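Local coordinates for protein Cry37AA1 (PDB 4RHZ) that binds calcium and pairs with Cry23Aa1 in a binary toxin complex of Bacillus thuringiensis, its own chain having a C2-like beta-sandwich fold, at residues Ser68-Lys80 / Leu91-Gly103. Residues are numbered along the deposited sequence; the frame is centred on the assembly and turned at random. Where two conformers were deposited one is given.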
loop_
_atom_site.group_PDB
_atom_site.type_symbol
_atom_site.label_atom_id
_atom_site.label_comp_id
_atom_site.label_asym_id
_atom_site.label_seq_id
_atom_site.Cartn_x
_atom_site.Cartn_y
_atom_site.Cartn_z
ATOM N N SER B 68 -24.852 18.993 -1.303
ATOM C CA SER B 68 -24.599 17.758 -0.579
ATOM C C SER B 68 -23.103 17.475 -0.387
ATOM O O SER B 68 -22.262 18.176 -1.004
ATOM C CB SER B 68 -25.229 16.606 -1.329
ATOM O OG SER B 68 -26.538 16.533 -0.813
ATOM N N PRO B 69 -22.767 16.473 0.473
ATOM C CA PRO B 69 -21.316 16.138 0.598
ATOM C C PRO B 69 -20.726 15.647 -0.748
ATOM O O PRO B 69 -21.410 15.020 -1.549
ATOM C CB PRO B 69 -21.276 15.035 1.695
ATOM C CG PRO B 69 -22.598 15.214 2.508
ATOM C CD PRO B 69 -23.607 15.759 1.482
ATOM N N ILE B 70 -19.459 15.953 -0.976
ATOM C CA ILE B 70 -18.738 15.557 -2.190
ATOM C C ILE B 70 -18.101 14.145 -2.048
ATOM O O ILE B 70 -17.233 13.908 -1.204
ATOM C CB ILE B 70 -17.678 16.632 -2.494
ATOM C CG1 ILE B 70 -18.399 17.990 -2.524
ATOM C CG2 ILE B 70 -16.911 16.292 -3.748
ATOM C CD1 ILE B 70 -17.552 19.212 -2.351
ATOM N N ASN B 71 -18.532 13.242 -2.906
ATOM C CA ASN B 71 -18.245 11.821 -2.955
ATOM C C ASN B 71 -17.267 11.507 -4.094
ATOM O O ASN B 71 -16.806 10.385 -4.229
ATOM C CB ASN B 71 -19.580 11.107 -3.272
ATOM C CG ASN B 71 -20.256 11.653 -4.578
ATOM O OD1 ASN B 71 -20.514 12.864 -4.727
ATOM N ND2 ASN B 71 -20.528 10.752 -5.514
ATOM N N GLN B 72 -17.023 12.486 -4.954
ATOM C CA GLN B 72 -16.404 12.231 -6.253
ATOM C C GLN B 72 -15.675 13.456 -6.786
ATOM O O GLN B 72 -16.191 14.561 -6.735
ATOM C CB GLN B 72 -17.498 11.840 -7.290
ATOM C CG GLN B 72 -17.050 11.616 -8.721
ATOM C CD GLN B 72 -18.214 11.146 -9.672
ATOM O OE1 GLN B 72 -18.892 10.123 -9.427
ATOM N NE2 GLN B 72 -18.441 11.909 -10.734
ATOM N N MET B 73 -14.511 13.253 -7.402
ATOM C CA MET B 73 -13.859 14.358 -8.010
ATOM C C MET B 73 -13.049 13.812 -9.124
ATOM O O MET B 73 -12.484 12.713 -8.991
ATOM C CB MET B 73 -13.051 15.071 -6.910
ATOM C CG MET B 73 -12.298 16.259 -7.395
ATOM S SD MET B 73 -12.353 17.770 -6.347
ATOM C CE MET B 73 -13.005 17.445 -4.818
ATOM N N CYS B 74 -12.998 14.532 -10.249
ATOM C CA CYS B 74 -12.384 14.026 -11.427
ATOM C C CYS B 74 -11.285 14.960 -11.790
ATOM O O CYS B 74 -11.448 16.151 -11.613
ATOM C CB CYS B 74 -13.427 13.910 -12.556
ATOM S SG CYS B 74 -14.745 12.726 -12.174
ATOM N N PHE B 75 -10.148 14.465 -12.304
ATOM C CA PHE B 75 -8.988 15.347 -12.463
ATOM C C PHE B 75 -8.399 15.121 -13.823
ATOM O O PHE B 75 -8.450 13.992 -14.339
ATOM C CB PHE B 75 -7.903 15.026 -11.412
ATOM C CG PHE B 75 -8.333 15.198 -9.991
ATOM C CD1 PHE B 75 -8.833 14.118 -9.267
ATOM C CD2 PHE B 75 -8.189 16.421 -9.347
ATOM C CE1 PHE B 75 -9.253 14.266 -7.925
ATOM C CE2 PHE B 75 -8.539 16.589 -7.955
ATOM C CZ PHE B 75 -9.113 15.534 -7.255
ATOM N N TYR B 76 -7.770 16.139 -14.392
ATOM C CA TYR B 76 -6.946 15.927 -15.599
ATOM C C TYR B 76 -5.978 17.031 -15.733
ATOM O O TYR B 76 -6.152 18.079 -15.117
ATOM C CB TYR B 76 -7.811 15.898 -16.859
ATOM C CG TYR B 76 -8.547 17.214 -17.229
ATOM C CD1 TYR B 76 -8.080 17.995 -18.259
ATOM C CD2 TYR B 76 -9.717 17.614 -16.577
ATOM C CE1 TYR B 76 -8.746 19.144 -18.658
ATOM C CE2 TYR B 76 -10.388 18.789 -16.956
ATOM C CZ TYR B 76 -9.884 19.513 -18.013
ATOM O OH TYR B 76 -10.466 20.646 -18.461
ATOM N N GLY B 77 -4.990 16.833 -16.581
ATOM C CA GLY B 77 -3.899 17.758 -16.627
ATOM C C GLY B 77 -3.278 17.773 -17.998
ATOM O O GLY B 77 -3.316 16.757 -18.738
ATOM N N ASP B 78 -2.716 18.931 -18.326
ATOM C CA ASP B 78 -1.805 19.096 -19.431
ATOM C C ASP B 78 -0.511 19.569 -18.781
ATOM O O ASP B 78 -0.343 20.765 -18.516
ATOM C CB ASP B 78 -2.287 20.230 -20.379
ATOM C CG ASP B 78 -1.445 20.331 -21.646
ATOM O OD1 ASP B 78 -0.277 19.851 -21.707
ATOM O OD2 ASP B 78 -2.019 20.793 -22.656
ATOM N N VAL B 79 0.392 18.646 -18.504
ATOM C CA VAL B 79 1.576 18.938 -17.673
ATOM C C VAL B 79 2.799 18.477 -18.423
ATOM O O VAL B 79 2.888 17.328 -18.825
ATOM C CB VAL B 79 1.482 18.227 -16.290
ATOM C CG1 VAL B 79 2.694 18.571 -15.380
ATOM C CG2 VAL B 79 0.169 18.576 -15.600
ATOM N N LYS B 80 3.731 19.400 -18.572
ATOM C CA LYS B 80 4.961 19.198 -19.281
ATOM C C LYS B 80 6.271 19.625 -18.654
ATOM O O LYS B 80 6.424 20.481 -17.784
ATOM C CB LYS B 80 4.908 19.853 -20.651
ATOM C CG LYS B 80 3.943 19.281 -21.598
ATOM C CD LYS B 80 3.923 20.038 -22.852
ATOM C CE LYS B 80 2.618 19.905 -23.502
ATOM N NZ LYS B 80 2.708 20.085 -24.924
ATOM N N LEU B 91 4.092 14.780 -18.594
ATOM C CA LEU B 91 3.750 14.196 -17.311
ATOM C C LEU B 91 2.236 13.892 -17.226
ATOM O O LEU B 91 1.830 13.049 -16.367
ATOM C CB LEU B 91 4.096 15.154 -16.156
ATOM C CG LEU B 91 5.561 15.303 -15.648
ATOM C CD1 LEU B 91 6.465 15.642 -16.815
ATOM C CD2 LEU B 91 5.769 16.339 -14.511
ATOM N N ALA B 92 1.408 14.557 -18.074
ATOM C CA ALA B 92 -0.056 14.299 -18.102
ATOM C C ALA B 92 -0.653 14.860 -19.402
ATOM O O ALA B 92 -0.219 15.927 -19.858
ATOM C CB ALA B 92 -0.774 14.894 -16.899
ATOM N N TYR B 93 -1.593 14.117 -19.981
ATOM C CA TYR B 93 -2.281 14.513 -21.180
ATOM C C TYR B 93 -3.709 14.873 -20.820
ATOM O O TYR B 93 -4.333 14.201 -19.995
ATOM C CB TYR B 93 -2.339 13.385 -22.181
ATOM C CG TYR B 93 -1.034 12.884 -22.798
ATOM C CD1 TYR B 93 -0.278 11.892 -22.179
ATOM C CD2 TYR B 93 -0.626 13.337 -24.042
ATOM C CE1 TYR B 93 0.901 11.366 -22.774
ATOM C CE2 TYR B 93 0.512 12.824 -24.649
ATOM C CZ TYR B 93 1.271 11.804 -24.003
ATOM O OH TYR B 93 2.432 11.297 -24.613
ATOM N N PRO B 94 -4.228 15.949 -21.424
ATOM C CA PRO B 94 -5.520 16.386 -20.936
ATOM C C PRO B 94 -6.670 15.530 -21.451
ATOM O O PRO B 94 -7.736 15.651 -20.946
ATOM C CB PRO B 94 -5.640 17.858 -21.422
ATOM C CG PRO B 94 -4.816 17.928 -22.737
ATOM C CD PRO B 94 -3.587 16.938 -22.333
ATOM N N SER B 95 -6.477 14.624 -22.381
ATOM C CA SER B 95 -7.589 13.797 -22.698
ATOM C C SER B 95 -7.861 12.771 -21.575
ATOM O O SER B 95 -8.883 12.078 -21.590
ATOM C CB SER B 95 -7.364 13.082 -24.033
ATOM O OG SER B 95 -6.193 12.282 -23.889
ATOM N N GLN B 96 -6.979 12.646 -20.597
ATOM C CA GLN B 96 -7.178 11.567 -19.636
ATOM C C GLN B 96 -7.750 12.121 -18.349
ATOM O O GLN B 96 -7.022 12.825 -17.619
ATOM C CB GLN B 96 -5.835 10.839 -19.333
ATOM C CG GLN B 96 -5.984 9.871 -18.128
ATOM C CD GLN B 96 -4.650 9.268 -17.652
ATOM O OE1 GLN B 96 -3.747 9.970 -17.179
ATOM N NE2 GLN B 96 -4.536 7.975 -17.787
ATOM N N LYS B 97 -8.990 11.730 -18.038
ATOM C CA LYS B 97 -9.675 12.085 -16.840
ATOM C C LYS B 97 -9.705 10.917 -15.867
ATOM O O LYS B 97 -10.070 9.777 -16.270
ATOM C CB LYS B 97 -11.148 12.463 -17.159
ATOM C CG LYS B 97 -11.315 13.960 -17.535
ATOM C CD LYS B 97 -10.905 14.178 -18.992
ATOM C CE LYS B 97 -11.245 15.641 -19.468
ATOM N NZ LYS B 97 -10.490 15.969 -20.744
ATOM N N VAL B 98 -9.312 11.156 -14.602
ATOM C CA VAL B 98 -9.373 10.060 -13.572
ATOM C C VAL B 98 -10.041 10.605 -12.354
ATOM O O VAL B 98 -9.647 11.660 -11.881
ATOM C CB VAL B 98 -7.922 9.463 -13.197
ATOM C CG1 VAL B 98 -8.034 8.164 -12.353
ATOM C CG2 VAL B 98 -7.114 9.134 -14.481
ATOM N N CYS B 99 -11.046 9.900 -11.835
ATOM C CA CYS B 99 -11.805 10.363 -10.685
ATOM C C CYS B 99 -11.501 9.473 -9.433
ATOM O O CYS B 99 -11.140 8.330 -9.572
ATOM C CB CYS B 99 -13.345 10.250 -11.012
ATOM S SG CYS B 99 -13.760 10.982 -12.704
ATOM N N SER B 100 -11.752 9.987 -8.237
ATOM C CA SER B 100 -11.742 9.170 -7.037
ATOM C C SER B 100 -12.650 9.774 -5.961
ATOM O O SER B 100 -12.985 10.944 -6.022
ATOM C CB SER B 100 -10.309 9.146 -6.469
ATOM O OG SER B 100 -9.877 10.486 -6.244
ATOM N N THR B 101 -12.998 8.986 -4.957
ATOM C CA THR B 101 -13.525 9.495 -3.689
ATOM C C THR B 101 -12.412 10.144 -2.809
ATOM O O THR B 101 -11.251 9.839 -2.984
ATOM C CB THR B 101 -14.057 8.318 -2.880
ATOM O OG1 THR B 101 -12.969 7.386 -2.709
ATOM C CG2 THR B 101 -15.220 7.600 -3.638
ATOM N N PRO B 102 -12.765 11.059 -1.874
ATOM C CA PRO B 102 -11.694 11.667 -1.052
ATOM C C PRO B 102 -11.025 10.586 -0.192
ATOM O O PRO B 102 -11.715 9.761 0.375
ATOM C CB PRO B 102 -12.453 12.668 -0.149
ATOM C CG PRO B 102 -13.861 12.175 -0.120
ATOM C CD PRO B 102 -14.120 11.468 -1.419
ATOM N N GLY B 103 -9.699 10.552 -0.166
ATOM C CA GLY B 103 -9.031 9.462 0.568
ATOM C C GLY B 103 -8.438 8.492 -0.415
ATOM O O GLY B 103 -7.608 7.650 -0.017
HETATM O O HOH W 1 -4.677 14.200 -17.373
HETATM O O HOH W 2 0.295 17.287 -22.280
#
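Cys74 and Cys99 both set SG beside the backbone N (chi1 -63° and -48°), and Tyr76 swings its ring between N and carbonyl carbon (chi1 65°) to meet Lys97, whose chain bends at chi2. The two sulfurs form a disulfide across a non-hydrogen-bonded pair of the antiparallel hairpin, where the CA atoms of Cys74 and Cys99 lie only 3.8 Å apart. Hydrogen-bonded pairs flank it: Met73 with Ser100, and Phe75 with Val98, where Val98 N donates to Phe75 O at 3.0 Å. Next along the strand, Lys97 lies alongside Tyr76 with CE over one ring face. Lys97 NZ stands 4.2 Å from the Tyr76 ring centroid, a cation-pi contact. Lys97 NZ also donates to Pro94 O (2.8 Å). The Pro94 and Tyr76 side chains cross at about a right angle, with Pro94 CB 4.0 Å from Tyr76 CD1. Tyr76 OH is bonded to Asp37. Here a type I turn from Tyr93 to Gln96 interrupts the strand that is outermost within this chain and shifts its register by two; one water accepts from Gly77 N and lies within bonding distance of Tyr93 O and Gln96 O. Pairing resumes at a classic beta bulge, Leu91 and Ala92 facing Val79, whose carbonyl oxygen accepts from Leu91 N at 2.8 Å and from Ala92 N. Val79 CG1 packs on Leu91 CB and CG2 on Ala92 CB. Phe75 turns to the other face from the disulfide, into the sandwich against Ile119 and Val106. Outward, Gln230 of the Cry23Aa1 chain bonds to Cys99 N and Lys97 O. Disulfide and backbone bonds hold one end of the excursion, the bulge's bonds to Val79 the other; between them the Lys97 ammonium meets both the Tyr76 ring and the Pro94 carbonyl, which would partly offset its charge.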